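Local structure of exotoxin 5 (Staphylococcus aureus subsp. aureus COL, 3R2I) at residues K196-L199 / Y200-T203. The protein is a superantigen-like exotoxin of unknown function, built from an OB-fold domain and a beta-grasp domain and probably secreted by the bacterium. Sequence-based numbering, arbitrary orientation.
Sequences KYRL and YKGT
K201 gives its backbone N-H to the carbonyl of R198, closing a type II beta turn (R198 to K201) just past the end of helix 182-197, the helix that leads into strand 207-213 of the beta-grasp domain. R198 ends the helical run with positive phi (58°), and the chain turns back through L199 and Y200. R198 O accepts from K201 N at 3.0 Å; T203 N adds a second, fairly straight bond (162°) to R198 O at 2.8 Å, drawing the following chain back, and the two donors arrive over opposite faces of the carbonyl plane. Nearer the helix end, T203 OG1 approaches Y197 O at a suspiciously short 2.4 Å, a doubtful length. The tightly packed side is the buried L199-Y200 pair. L199 extends CG anti to its backbone N (chi1 179°), alongside the Y200 side chain, and this CG sits 3.5 Å from the Y200 ring centroid, nearly on the ring normal, as a CH-pi contact, while CD2 lies over the CZ end. I60, L63 and H64 of helix 57-68 also pack on Y200, whose OH bonds to L223 O and R190. On the looser, more exposed side two cationic chains cross at about a right angle. K201 NZ turns back to a weak bond with I194 O. Although R198 NH1 and K201 NZ, of like charge, come within 3.9 Å, K201 CD lies over the centre of the R198 guanidinium, 3.5 Å from CZ.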
loop_
_atom_site.group_PDB
_atom_site.type_symbol
_atom_site.label_atom_id
_atom_site.label_comp_id
_atom_site.label_asym_id
_atom_site.label_seq_id
_atom_site.Cartn_x
_atom_site.Cartn_y
_atom_site.Cartn_z
ATOM N N LYS A 196 -3.556 14.974 7.408
ATOM C CA LYS A 196 -4.292 16.186 6.986
ATOM C C LYS A 196 -5.711 16.196 7.456
ATOM O O LYS A 196 -6.221 17.249 7.796
ATOM C CB LYS A 196 -4.369 16.279 5.466
ATOM C CG LYS A 196 -3.095 15.910 4.769
ATOM C CD LYS A 196 -2.192 17.026 4.311
ATOM C CE LYS A 196 -2.658 17.591 2.969
ATOM N NZ LYS A 196 -1.514 18.268 2.273
ATOM N N TYR A 197 -6.362 15.033 7.491
ATOM C CA TYR A 197 -7.775 14.986 7.858
ATOM C C TYR A 197 -8.104 14.371 9.208
ATOM O O TYR A 197 -9.272 14.272 9.567
ATOM C CB TYR A 197 -8.553 14.286 6.744
ATOM C CG TYR A 197 -8.402 14.998 5.394
ATOM C CD1 TYR A 197 -7.277 14.791 4.605
ATOM C CD2 TYR A 197 -9.371 15.882 4.928
ATOM C CE1 TYR A 197 -7.108 15.449 3.401
ATOM C CE2 TYR A 197 -9.210 16.555 3.726
ATOM C CZ TYR A 197 -8.068 16.332 2.963
ATOM O OH TYR A 197 -7.877 16.995 1.758
ATOM N N ARG A 198 -7.076 13.983 9.953
ATOM C CA ARG A 198 -7.232 13.351 11.242
ATOM C C ARG A 198 -8.063 12.061 11.248
ATOM O O ARG A 198 -8.783 11.795 12.221
ATOM C CB ARG A 198 -7.739 14.331 12.299
ATOM C CG ARG A 198 -6.792 15.484 12.525
ATOM C CD ARG A 198 -7.231 16.410 13.694
ATOM N NE ARG A 198 -7.173 15.738 14.994
ATOM C CZ ARG A 198 -6.069 15.624 15.740
ATOM N NH1 ARG A 198 -4.911 16.147 15.310
ATOM N NH2 ARG A 198 -6.117 14.992 16.923
ATOM N N LEU A 199 -7.952 11.276 10.195
ATOM C CA LEU A 199 -8.521 9.956 10.153
ATOM C C LEU A 199 -7.972 9.130 11.280
ATOM O O LEU A 199 -6.809 9.164 11.539
ATOM C CB LEU A 199 -8.263 9.285 8.816
ATOM C CG LEU A 199 -8.803 7.872 8.635
ATOM C CD1 LEU A 199 -10.288 7.854 8.735
ATOM C CD2 LEU A 199 -8.360 7.274 7.341
ATOM N N TYR A 200 -8.857 8.423 11.952
ATOM C CA TYR A 200 -8.581 7.657 13.153
ATOM C C TYR A 200 -8.137 8.463 14.387
ATOM O O TYR A 200 -7.770 7.904 15.370
ATOM C CB TYR A 200 -7.619 6.509 12.889
ATOM C CG TYR A 200 -7.848 5.748 11.633
ATOM C CD1 TYR A 200 -9.089 5.290 11.278
ATOM C CD2 TYR A 200 -6.815 5.464 10.809
ATOM C CE1 TYR A 200 -9.275 4.611 10.153
ATOM C CE2 TYR A 200 -6.998 4.785 9.693
ATOM C CZ TYR A 200 -8.235 4.335 9.369
ATOM O OH TYR A 200 -8.398 3.678 8.229
ATOM N N LYS A 201 -8.155 9.775 14.325
ATOM C CA LYS A 201 -7.914 10.573 15.486
ATOM C C LYS A 201 -8.743 11.782 15.427
ATOM O O LYS A 201 -8.243 12.826 15.410
ATOM C CB LYS A 201 -6.454 10.985 15.638
ATOM C CG LYS A 201 -5.755 11.392 14.372
ATOM C CD LYS A 201 -4.809 12.566 14.564
ATOM C CE LYS A 201 -3.469 12.333 13.879
ATOM N NZ LYS A 201 -2.948 13.536 13.221
ATOM N N GLY A 202 -10.031 11.641 15.364
ATOM C CA GLY A 202 -10.834 12.802 15.144
ATOM C C GLY A 202 -11.879 12.572 14.103
ATOM O O GLY A 202 -13.036 12.617 14.353
ATOM N N THR A 203 -11.442 12.294 12.907
ATOM C CA THR A 203 -12.357 11.979 11.866
ATOM C C THR A 203 -12.766 10.543 11.867
ATOM O O THR A 203 -11.963 9.683 11.987
ATOM C CB THR A 203 -11.709 12.330 10.558
ATOM O OG1 THR A 203 -11.364 13.689 10.589
ATOM C CG2 THR A 203 -12.569 12.090 9.419
#